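Local atomic coordinates of N6 adenine specific DNA methylase (Encephalitozoon cuniculi, PDB entry 3Q87), a protein that binds S-adenosylmethionine and, in complex with Trm112, probably transfers its methyl group to the translation termination factor eRF1. Residues B[130-133]-B[134-138]; B[11-14]-B[15-19]; B[66-70]-B[71-75]; B[149-153]-B[154-158]. One frame throughout, in Å; residues are numbered along the deposited sequence.

Contact 1 of 4, residues B[130-133]-B[134-138]; sequences KEVL and ARLEE
With CG1 of Val132 trans to its backbone N (chi1 -178°) and CG of Leu136 swung back beside its own N (chi1 -79°), the two side chains meet one turn apart along an alpha helix. Val132 CG1 comes to 4.2 Å from Leu136 CD1, an i to i+4 apolar pair on the buried side of helix 129-138. The same torsion of Leu136 lays its CG 3.4 Å from Val132 O, alongside the carbonyl that receives Leu136 N at 3.0 Å. Three further bonds of the same spacing, from Ala134 N to Lys130 O, Arg135 N to Glu131 O and Glu137 N to Leu133 O, hold the turn. Val132 and Leu136 face Ile159 of strand 155-162, and Leu136 also rests on Val111 of helix 105-113, so this helix packs against the sheet of the methyltransferase fold. Leu133 joins them on Ile159 and reaches Thr143 and Ile145 of strand 142-150.

The side turned from the sheet carries charged groups. Glu131 turns its carboxylate to Arg104 in a salt bridge, and its OE1 stays 5.8 Å from Arg135 NE. The aliphatic part of Arg135 begins beside Glu131 O, with CG 3.5 Å from that oxygen. The carboxylate of Glu137 bonds through OE2 to Thr143 OG1 on strand 142-150, while its CG is pressed to 3.1 Å from Leu133 O.

Contact 2 of 4, residues B[11-14]-B[15-19]; sequences YTLM and DALER
The carboxylate of Asp15 presents one flat face to the carbonyl of Tyr11, whose O sits almost directly over CG at 3.2 Å. Both are acceptors, so this is close packing without a bond. That carbonyl is instead gripped by Asp15 N, at 2.9 Å. Further along helix 8-20, the guanidinium of Arg19 folds back over the helix, and one of its faces has Asp15 O and Ala16 CA beneath its rim.

The inward side is apolar. Leu13 holds CG on the far side of CB from its backbone N (chi1 180°) and Leu17 keeps its own close by N (chi1 -69°), so that the two chains slant across one another with Leu13 CG 4.1 Å from Leu17 CD1. Leu17 N reaches Leu13 O at 2.9 Å. Both leucines rest on Val83 of strand 81-84, and Leu13 also touches Asn85, which binds S-adenosylmethionine; the helix thus backs the cofactor pocket.

Asp15 OD2 forms a salt bridge with Arg149 NH1 on strand 142-150. Arg149, Arg19 and Lys147 bring like charges together there, and the carboxylate probably offsets part of that positive charge while tying the helix to the sheet edge.

Contact 3 of 4, residues B[66-70]-B[71-75]; sequences VRADL and LCSIN. With SAM (S-adenosylmethionine), chain D.
Leu70 adopts a positive phi (48°), uncommon for a residue with a side chain, and with Leu71 forms the corner of a type II' beta turn from Asp69 to Cys72. The bend follows shortly after strand 65-67 and directs Leu70 N at the adenine of S-adenosylmethionine: the N-H meets ligand N1 at 2.9 Å in an almost straight bond (172°). In Asp69 a chi1 of -169° carries OD1 toward the exocyclic N6, 2.9 Å away. Leu70 CD2 packs 3.9 Å from SAM N1.

A second turn, type I, follows at once and is closed by Ile74 N on Leu71 O at 2.8 Å. It brings Ser73 back beside Ala68, just after the strand, its OG 3.3 Å from Ala68 CB. That hydroxyl bonds to Thr118 OG1 of the neighbouring Trm112 subunit, whose strand extends the sheet beside Val66 and Arg67. Leu71 points the other way, onto Phe110, Leu28 and Leu30.

The two bonds complement the N1/N6 edge of the base, N1 accepting and N6 donating, consistent with recognition of neutral adenine. Asp69 OD1 also forms a salt bridge with Arg109, which probably steadies its negative charge and fixes the carboxylate for N6.

Contact 4 of 4, residues B[149-153]-B[154-158]; sequences RKILG and ETVYI
Strands 142-150 and 155-162 join here in an antiparallel beta hairpin, with Arg149 and Val156 as a hydrogen-bonded pair and Lys150 and Thr155 as the non-hydrogen-bonded pair next to it. Val156 N reaches Arg149 O at 2.7 Å in a nearly linear bond (177°), and Arg149 N returns one to Val156 O at 3.0 Å. Beyond them Ile151 N meets Glu154 O at 2.8 Å, closing the loop, where Gly153 takes a positive phi (115°) as the chain turns back.

On one face Lys150, bent at its second torsion (chi2 87°), curls over its partner strand. Its methylenes lie across Thr155 CG2, though so tightly that their exact placement is doubtful. On the face of Arg149 and Val156, the end of Ile151 from the turn crosses over, its CD1 3.7 Å from Val156 CG2, beside Thr12 and Glu8 of helix 8-20. Arg149 also leans from this face toward that helix, where it forms a salt bridge with Asp15.

Several polar ends turn to the residues that follow strand 118-124. Thr155 OG1 and Tyr157 OH both hydrogen-bond Glu125 OE1, and Glu154 OE2 takes Ala126 N. Lys150 NZ remains 6.5 Å from Glu154 OE1, so any attraction between these charges is at most long-range, and the glutamate's carboxylate is engaged by a backbone N-H instead.

Overall arrangement
The strand order 3-2-1-4-5-7-6 is that of a class I methyltransferase, and the four contacts sample both ends of its sheet. Contact 3, the most buried, follows strand 65-67, outermost within this chain and continued by a strand of Trm112; its turns read the adenine. Contact 4 is a surface hairpin at the other end, their centres about 28 Å apart. Contacts 1 and 2 each lie within one helix, partly buried, and pack against strand 155-162 from opposite faces of the sheet. Contacts 2 and 4 touch directly, through charge and packing, whereas contact 1 stays about 7 Å from contact 4 at the nearest atoms. The helices carry regular backbone bonds and i to i+4 apolar pairs; contact 3 bonds the ligand, and contact 4 pairs strands.

Contact 1 of 4, residues B[130-133]-B[134-138]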
loop_
_atom_site.group_PDB
_atom_site.type_symbol
_atom_site.label_atom_id
_atom_site.label_comp_id
_atom_site.label_asym_id
_atom_site.label_seq_id
_atom_site.Cartn_x
_atom_site.Cartn_y
_atom_site.Cartn_z
ATOM N N LYS B 130 9.693 23.395 6.173
ATOM C CA LYS B 130 9.897 23.494 7.612
ATOM C C LYS B 130 8.606 23.272 8.386
ATOM O O LYS B 130 8.616 22.648 9.432
ATOM C CB LYS B 130 10.514 24.845 7.975
ATOM C CG LYS B 130 11.949 24.985 7.518
ATOM C CD LYS B 130 12.601 26.232 8.091
ATOM C CE LYS B 130 14.047 26.343 7.631
ATOM N NZ LYS B 130 14.801 27.350 8.426
ATOM N N GLU B 131 7.495 23.791 7.874
ATOM C CA GLU B 131 6.202 23.529 8.493
ATOM C C GLU B 131 5.849 22.040 8.395
ATOM O O GLU B 131 5.198 21.487 9.280
ATOM C CB GLU B 131 5.106 24.378 7.851
ATOM C CG GLU B 131 5.271 25.869 8.067
ATOM C CD GLU B 131 4.129 26.682 7.470
ATOM O OE1 GLU B 131 3.150 26.077 6.974
ATOM O OE2 GLU B 131 4.214 27.929 7.497
ATOM N N VAL B 132 6.279 21.394 7.316
ATOM C CA VAL B 132 6.051 19.965 7.163
ATOM C C VAL B 132 6.867 19.196 8.199
ATOM O O VAL B 132 6.349 18.321 8.885
ATOM C CB VAL B 132 6.390 19.455 5.728
ATOM C CG1 VAL B 132 6.085 17.944 5.609
ATOM C CG2 VAL B 132 5.624 20.252 4.667
ATOM N N LEU B 133 8.150 19.520 8.311
ATOM C CA LEU B 133 8.991 18.903 9.332
ATOM C C LEU B 133 8.376 19.046 10.722
ATOM O O LEU B 133 8.302 18.087 11.485
ATOM C CB LEU B 133 10.376 19.530 9.325
ATOM C CG LEU B 133 11.209 19.239 8.088
ATOM C CD1 LEU B 133 12.489 20.053 8.153
ATOM C CD2 LEU B 133 11.494 17.742 8.009
ATOM N N ALA B 134 7.941 20.258 11.040
ATOM C CA ALA B 134 7.341 20.534 12.335
ATOM C C ALA B 134 6.117 19.657 12.590
ATOM O O ALA B 134 5.970 19.062 13.668
ATOM C CB ALA B 134 6.975 22.020 12.437
ATOM N N ARG B 135 5.235 19.568 11.598
ATOM C CA ARG B 135 4.013 18.784 11.768
ATOM C C ARG B 135 4.339 17.323 12.007
ATOM O O ARG B 135 3.654 16.641 12.772
ATOM C CB ARG B 135 3.096 18.927 10.558
ATOM C CG ARG B 135 2.209 20.154 10.600
ATOM C CD ARG B 135 1.275 20.154 9.413
ATOM N NE ARG B 135 0.525 21.398 9.302
ATOM C CZ ARG B 135 -0.799 21.483 9.347
ATOM N NH1 ARG B 135 -1.531 20.395 9.499
ATOM N NH2 ARG B 135 -1.382 22.663 9.235
ATOM N N LEU B 136 5.383 16.855 11.332
ATOM C CA LEU B 136 5.849 15.485 11.457
ATOM C C LEU B 136 6.388 15.244 12.853
ATOM O O LEU B 136 6.160 14.192 13.434
ATOM C CB LEU B 136 6.930 15.190 10.410
ATOM C CG LEU B 136 6.428 14.896 8.995
ATOM C CD1 LEU B 136 7.585 14.834 8.012
ATOM C CD2 LEU B 136 5.613 13.593 8.962
ATOM N N GLU B 137 7.109 16.227 13.386
ATOM C CA GLU B 137 7.643 16.119 14.734
ATOM C C GLU B 137 6.501 15.985 15.723
ATOM O O GLU B 137 6.554 15.169 16.642
ATOM C CB GLU B 137 8.475 17.358 15.083
ATOM C CG GLU B 137 9.696 17.534 14.210
ATOM C CD GLU B 137 10.668 16.377 14.338
ATOM O OE1 GLU B 137 10.615 15.663 15.362
ATOM O OE2 GLU B 137 11.492 16.184 13.419
ATOM N N GLU B 138 5.468 16.799 15.528
ATOM C CA GLU B 138 4.282 16.750 16.368
ATOM C C GLU B 138 3.603 15.384 16.334
ATOM O O GLU B 138 2.871 15.023 17.251
ATOM C CB GLU B 138 3.289 17.824 15.939
ATOM C CG GLU B 138 3.774 19.240 16.142
ATOM C CD GLU B 138 2.852 20.262 15.492
ATOM O OE1 GLU B 138 1.669 19.928 15.247
ATOM O OE2 GLU B 138 3.311 21.399 15.224
#

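Contact 2 of 4, residues B[11-14]-B[15-19]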
loop_
_atom_site.group_PDB
_atom_site.type_symbol
_atom_site.label_atom_id
_atom_site.label_comp_id
_atom_site.label_asym_id
_atom_site.label_seq_id
_atom_site.Cartn_x
_atom_site.Cartn_y
_atom_site.Cartn_z
ATOM N N TYR B 11 12.581 11.078 -9.887
ATOM C CA TYR B 11 13.936 10.528 -9.886
ATOM C C TYR B 11 14.813 10.967 -8.703
ATOM O O TYR B 11 15.717 10.244 -8.303
ATOM C CB TYR B 11 14.624 10.771 -11.233
ATOM C CG TYR B 11 13.945 10.003 -12.340
ATOM C CD1 TYR B 11 13.826 8.620 -12.269
ATOM C CD2 TYR B 11 13.401 10.651 -13.437
ATOM C CE1 TYR B 11 13.203 7.898 -13.275
ATOM C CE2 TYR B 11 12.763 9.938 -14.441
ATOM C CZ TYR B 11 12.674 8.563 -14.354
ATOM O OH TYR B 11 12.051 7.839 -15.350
ATOM N N THR B 12 14.551 12.135 -8.131
ATOM C CA THR B 12 15.282 12.507 -6.924
ATOM C C THR B 12 14.815 11.668 -5.716
ATOM O O THR B 12 15.620 11.296 -4.866
ATOM C CB THR B 12 15.198 14.024 -6.599
ATOM O OG1 THR B 12 14.035 14.290 -5.815
ATOM C CG2 THR B 12 15.144 14.852 -7.865
ATOM N N LEU B 13 13.522 11.366 -5.642
ATOM C CA LEU B 13 13.036 10.450 -4.612
ATOM C C LEU B 13 13.680 9.077 -4.817
ATOM O O LEU B 13 14.237 8.494 -3.888
ATOM C CB LEU B 13 11.493 10.374 -4.608
ATOM C CG LEU B 13 10.801 9.450 -3.588
ATOM C CD1 LEU B 13 11.349 9.650 -2.188
ATOM C CD2 LEU B 13 9.258 9.619 -3.592
ATOM N N MET B 14 13.646 8.582 -6.049
ATOM C CA MET B 14 14.236 7.286 -6.347
ATOM C C MET B 14 15.726 7.234 -6.005
ATOM O O MET B 14 16.205 6.239 -5.456
ATOM C CB MET B 14 14.012 6.920 -7.812
ATOM C CG MET B 14 12.542 6.692 -8.136
ATOM S SD MET B 14 12.208 6.246 -9.863
ATOM C CE MET B 14 12.868 4.574 -9.953
ATOM N N ASP B 15 16.456 8.297 -6.334
ATOM C CA ASP B 15 17.884 8.350 -6.036
ATOM C C ASP B 15 18.125 8.263 -4.532
ATOM O O ASP B 15 18.990 7.513 -4.084
ATOM C CB ASP B 15 18.537 9.621 -6.600
ATOM C CG ASP B 15 18.790 9.543 -8.105
ATOM O OD1 ASP B 15 18.616 8.455 -8.708
ATOM O OD2 ASP B 15 19.165 10.582 -8.689
ATOM N N ALA B 16 17.347 9.007 -3.749
ATOM C CA ALA B 16 17.504 8.947 -2.299
ATOM C C ALA B 16 17.169 7.564 -1.714
ATOM O O ALA B 16 17.860 7.083 -0.809
ATOM C CB ALA B 16 16.709 10.041 -1.617
ATOM N N LEU B 17 16.113 6.935 -2.230
ATOM C CA LEU B 17 15.714 5.597 -1.789
ATOM C C LEU B 17 16.822 4.605 -2.094
ATOM O O LEU B 17 17.102 3.690 -1.315
ATOM C CB LEU B 17 14.424 5.149 -2.486
ATOM C CG LEU B 17 13.145 5.899 -2.080
ATOM C CD1 LEU B 17 12.006 5.557 -3.010
ATOM C CD2 LEU B 17 12.766 5.589 -0.636
ATOM N N GLU B 18 17.452 4.795 -3.240
ATOM C CA GLU B 18 18.507 3.894 -3.658
ATOM C C GLU B 18 19.673 3.915 -2.670
ATOM O O GLU B 18 20.231 2.868 -2.336
ATOM C CB GLU B 18 18.981 4.252 -5.070
ATOM C CG GLU B 18 19.882 3.206 -5.683
ATOM C CD GLU B 18 19.220 1.847 -5.753
ATOM O OE1 GLU B 18 17.969 1.786 -5.831
ATOM O OE2 GLU B 18 19.955 0.833 -5.732
ATOM N N ARG B 19 20.026 5.102 -2.191
ATOM C CA ARG B 19 21.180 5.252 -1.315
ATOM C C ARG B 19 20.890 4.696 0.068
ATOM O O ARG B 19 21.796 4.211 0.746
ATOM C CB ARG B 19 21.618 6.718 -1.225
ATOM C CG ARG B 19 21.903 7.336 -2.585
ATOM C CD ARG B 19 22.537 8.715 -2.474
ATOM N NE ARG B 19 21.925 9.657 -3.408
ATOM C CZ ARG B 19 21.116 10.652 -3.046
ATOM N NH1 ARG B 19 20.828 10.853 -1.761
ATOM N NH2 ARG B 19 20.598 11.457 -3.967
#

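Contact 3 of 4, residues B[66-70]-B[71-75]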
loop_
_atom_site.group_PDB
_atom_site.type_symbol
_atom_site.label_atom_id
_atom_site.label_comp_id
_atom_site.label_asym_id
_atom_site.label_seq_id
_atom_site.Cartn_x
_atom_site.Cartn_y
_atom_site.Cartn_z
ATOM N N VAL B 66 -3.947 -1.191 -5.231
ATOM C CA VAL B 66 -5.118 -0.785 -4.476
ATOM C C VAL B 66 -5.509 0.621 -4.885
ATOM O O VAL B 66 -4.674 1.526 -4.873
ATOM C CB VAL B 66 -4.832 -0.800 -2.957
ATOM C CG1 VAL B 66 -6.125 -0.531 -2.160
ATOM C CG2 VAL B 66 -4.208 -2.141 -2.554
ATOM N N ARG B 67 -6.761 0.818 -5.285
ATOM C CA ARG B 67 -7.222 2.188 -5.465
ATOM C C ARG B 67 -7.732 2.663 -4.107
ATOM O O ARG B 67 -8.634 2.054 -3.537
ATOM C CB ARG B 67 -8.312 2.305 -6.520
ATOM C CG ARG B 67 -8.931 3.692 -6.505
ATOM C CD ARG B 67 -9.700 3.995 -7.744
ATOM N NE ARG B 67 -10.076 5.408 -7.807
ATOM C CZ ARG B 67 -11.325 5.851 -7.715
ATOM N NH1 ARG B 67 -12.318 4.991 -7.547
ATOM N NH2 ARG B 67 -11.580 7.149 -7.787
ATOM N N ALA B 68 -7.120 3.713 -3.569
ATOM C CA ALA B 68 -7.453 4.163 -2.221
ATOM C C ALA B 68 -7.150 5.635 -2.038
ATOM O O ALA B 68 -6.314 6.196 -2.746
ATOM C CB ALA B 68 -6.682 3.353 -1.191
ATOM N N ASP B 69 -7.823 6.244 -1.063
ATOM C CA ASP B 69 -7.602 7.641 -0.701
ATOM C C ASP B 69 -6.636 7.649 0.484
ATOM O O ASP B 69 -7.003 7.274 1.597
ATOM C CB ASP B 69 -8.951 8.296 -0.347
ATOM C CG ASP B 69 -8.867 9.817 -0.218
ATOM O OD1 ASP B 69 -7.758 10.365 -0.039
ATOM O OD2 ASP B 69 -9.927 10.460 -0.297
ATOM N N LEU B 70 -5.386 8.031 0.231
ATOM C CA LEU B 70 -4.350 7.964 1.252
ATOM C C LEU B 70 -4.364 6.593 1.948
ATOM O O LEU B 70 -4.269 5.578 1.270
ATOM C CB LEU B 70 -4.489 9.106 2.257
ATOM C CG LEU B 70 -4.323 10.535 1.720
ATOM C CD1 LEU B 70 -4.382 11.534 2.874
ATOM C CD2 LEU B 70 -3.027 10.710 0.947
ATOM N N LEU B 71 -4.540 6.569 3.274
ATOM C CA LEU B 71 -4.287 5.365 4.065
ATOM C C LEU B 71 -5.512 4.744 4.746
ATOM O O LEU B 71 -5.377 3.737 5.437
ATOM C CB LEU B 71 -3.221 5.665 5.129
ATOM C CG LEU B 71 -1.928 6.349 4.654
ATOM C CD1 LEU B 71 -1.155 6.947 5.828
ATOM C CD2 LEU B 71 -1.066 5.387 3.896
ATOM N N CYS B 72 -6.690 5.329 4.538
ATOM C CA CYS B 72 -7.911 4.924 5.243
ATOM C C CYS B 72 -8.209 3.437 5.160
ATOM O O CYS B 72 -8.725 2.843 6.114
ATOM C CB CYS B 72 -9.130 5.698 4.711
ATOM S SG CYS B 72 -8.872 7.473 4.457
ATOM N N SER B 73 -7.900 2.835 4.016
ATOM C CA SER B 73 -8.189 1.422 3.806
ATOM C C SER B 73 -6.949 0.549 4.023
ATOM O O SER B 73 -6.948 -0.648 3.712
ATOM C CB SER B 73 -8.722 1.216 2.391
ATOM O OG SER B 73 -7.758 1.640 1.441
ATOM N N ILE B 74 -5.901 1.156 4.561
ATOM C CA ILE B 74 -4.663 0.444 4.828
ATOM C C ILE B 74 -4.475 0.225 6.320
ATOM O O ILE B 74 -4.589 1.154 7.119
ATOM C CB ILE B 74 -3.417 1.219 4.274
ATOM C CG1 ILE B 74 -3.569 1.490 2.775
ATOM C CG2 ILE B 74 -2.127 0.439 4.549
ATOM C CD1 ILE B 74 -3.856 0.216 1.934
ATOM N N ASN B 75 -4.182 -1.011 6.699
ATOM C CA ASN B 75 -3.766 -1.305 8.067
ATOM C C ASN B 75 -2.287 -0.961 8.237
ATOM O O ASN B 75 -1.419 -1.711 7.800
ATOM C CB ASN B 75 -3.999 -2.782 8.358
ATOM C CG ASN B 75 -3.638 -3.168 9.775
ATOM O OD1 ASN B 75 -3.394 -2.316 10.634
ATOM N ND2 ASN B 75 -3.606 -4.471 10.031
HETATM N N SAM D . 4.774 8.104 -7.610
HETATM C CA SAM D . 4.647 8.840 -8.875
HETATM C C SAM D . 5.996 9.492 -9.214
HETATM O O SAM D . 6.295 9.805 -10.366
HETATM O OXT SAM D . 6.826 9.720 -8.337
HETATM C CB SAM D . 3.464 9.846 -8.925
HETATM C CG SAM D . 3.463 11.144 -8.078
HETATM S SD SAM D . 2.132 12.385 -8.397
HETATM C CE SAM D . 2.950 13.950 -8.022
HETATM C "C5'" SAM D . 1.048 12.224 -6.956
HETATM C "C4'" SAM D . 0.227 10.952 -7.092
HETATM O "O4'" SAM D . -0.663 10.842 -5.993
HETATM C "C3'" SAM D . -0.616 10.923 -8.358
HETATM O "O3'" SAM D . -0.433 9.673 -8.983
HETATM C "C2'" SAM D . -2.045 11.051 -7.869
HETATM O "O2'" SAM D . -2.983 10.343 -8.646
HETATM C "C1'" SAM D . -1.932 10.457 -6.484
HETATM N N9 SAM D . -2.913 10.978 -5.544
HETATM C C8 SAM D . -3.508 12.218 -5.501
HETATM N N7 SAM D . -4.338 12.235 -4.434
HETATM C C5 SAM D . -4.259 11.024 -3.806
HETATM C C6 SAM D . -4.863 10.490 -2.682
HETATM N N6 SAM D . -5.723 11.226 -1.985
HETATM N N1 SAM D . -4.568 9.197 -2.284
HETATM C C2 SAM D . -3.668 8.418 -2.994
HETATM N N3 SAM D . -3.066 8.958 -4.114
HETATM C C4 SAM D . -3.363 10.226 -4.502
#

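Contact 4 of 4, residues B[149-153]-B[154-158]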
loop_
_atom_site.group_PDB
_atom_site.type_symbol
_atom_site.label_atom_id
_atom_site.label_comp_id
_atom_site.label_asym_id
_atom_site.label_seq_id
_atom_site.Cartn_x
_atom_site.Cartn_y
_atom_site.Cartn_z
ATOM N N ARG B 149 17.472 19.212 -3.994
ATOM C CA ARG B 149 17.873 19.215 -5.391
ATOM C C ARG B 149 17.015 20.190 -6.178
ATOM O O ARG B 149 15.783 20.141 -6.123
ATOM C CB ARG B 149 17.783 17.804 -5.979
ATOM C CG ARG B 149 18.349 17.670 -7.382
ATOM C CD ARG B 149 18.116 16.286 -7.947
ATOM N NE ARG B 149 18.972 15.277 -7.321
ATOM C CZ ARG B 149 18.994 13.988 -7.660
ATOM N NH1 ARG B 149 18.200 13.530 -8.618
ATOM N NH2 ARG B 149 19.812 13.148 -7.037
ATOM N N LYS B 150 17.673 21.101 -6.885
ATOM C CA LYS B 150 16.977 22.015 -7.782
ATOM C C LYS B 150 16.718 21.274 -9.082
ATOM O O LYS B 150 17.619 20.636 -9.622
ATOM C CB LYS B 150 17.829 23.265 -8.059
ATOM C CG LYS B 150 17.206 24.245 -9.062
ATOM C CD LYS B 150 16.273 25.230 -8.373
ATOM C CE LYS B 150 15.181 25.742 -9.312
ATOM N NZ LYS B 150 14.118 26.491 -8.565
ATOM N N ILE B 151 15.486 21.346 -9.571
ATOM C CA ILE B 151 15.128 20.726 -10.842
ATOM C C ILE B 151 14.460 21.802 -11.682
ATOM O O ILE B 151 14.327 22.938 -11.227
ATOM C CB ILE B 151 14.166 19.526 -10.641
ATOM C CG1 ILE B 151 12.779 20.018 -10.229
ATOM C CG2 ILE B 151 14.707 18.571 -9.586
ATOM C CD1 ILE B 151 11.772 18.907 -10.003
ATOM N N LEU B 152 14.051 21.455 -12.902
ATOM C CA LEU B 152 13.310 22.385 -13.761
ATOM C C LEU B 152 12.023 22.858 -13.102
ATOM O O LEU B 152 11.052 22.104 -13.014
ATOM C CB LEU B 152 12.950 21.716 -15.087
ATOM C CG LEU B 152 14.107 21.494 -16.046
ATOM C CD1 LEU B 152 13.659 20.592 -17.168
ATOM C CD2 LEU B 152 14.618 22.833 -16.573
ATOM N N GLY B 153 12.000 24.103 -12.644
ATOM C CA GLY B 153 10.779 24.639 -12.076
ATOM C C GLY B 153 10.860 24.973 -10.604
ATOM O O GLY B 153 10.421 26.039 -10.195
ATOM N N GLU B 154 11.407 24.070 -9.795
ATOM C CA GLU B 154 11.528 24.344 -8.360
ATOM C C GLU B 154 12.615 23.526 -7.685
ATOM O O GLU B 154 13.439 22.892 -8.342
ATOM C CB GLU B 154 10.181 24.151 -7.641
ATOM C CG GLU B 154 10.108 24.814 -6.252
ATOM C CD GLU B 154 8.731 25.377 -5.939
ATOM O OE1 GLU B 154 7.920 25.534 -6.879
ATOM O OE2 GLU B 154 8.458 25.676 -4.758
ATOM N N THR B 155 12.628 23.561 -6.361
ATOM C CA THR B 155 13.604 22.798 -5.605
ATOM C C THR B 155 12.887 21.719 -4.807
ATOM O O THR B 155 11.890 21.977 -4.139
ATOM C CB THR B 155 14.421 23.694 -4.662
ATOM O OG1 THR B 155 13.569 24.195 -3.626
ATOM C CG2 THR B 155 15.011 24.872 -5.424
ATOM N N VAL B 156 13.410 20.509 -4.880
ATOM C CA VAL B 156 12.766 19.364 -4.269
ATOM C C VAL B 156 13.429 19.004 -2.944
ATOM O O VAL B 156 14.657 18.971 -2.851
ATOM C CB VAL B 156 12.852 18.157 -5.217
ATOM C CG1 VAL B 156 12.599 16.873 -4.466
ATOM C CG2 VAL B 156 11.879 18.324 -6.349
ATOM N N TYR B 157 12.613 18.727 -1.928
ATOM C CA TYR B 157 13.100 18.243 -0.640
ATOM C C TYR B 157 12.577 16.845 -0.328
ATOM O O TYR B 157 11.372 16.598 -0.346
ATOM C CB TYR B 157 12.686 19.195 0.480
ATOM C CG TYR B 157 13.157 20.621 0.280
ATOM C CD1 TYR B 157 14.210 21.139 1.030
ATOM C CD2 TYR B 157 12.556 21.446 -0.659
ATOM C CE1 TYR B 157 14.649 22.441 0.851
ATOM C CE2 TYR B 157 12.985 22.755 -0.846
ATOM C CZ TYR B 157 14.032 23.246 -0.087
ATOM O OH TYR B 157 14.462 24.539 -0.268
ATOM N N ILE B 158 13.488 15.931 -0.039
ATOM C CA ILE B 158 13.096 14.594 0.368
ATOM C C ILE B 158 13.204 14.439 1.877
ATOM O O ILE B 158 14.290 14.474 2.460
ATOM C CB ILE B 158 13.924 13.533 -0.339
ATOM C CG1 ILE B 158 13.643 13.602 -1.845
ATOM C CG2 ILE B 158 13.621 12.147 0.246
ATOM C CD1 ILE B 158 14.621 12.820 -2.658
#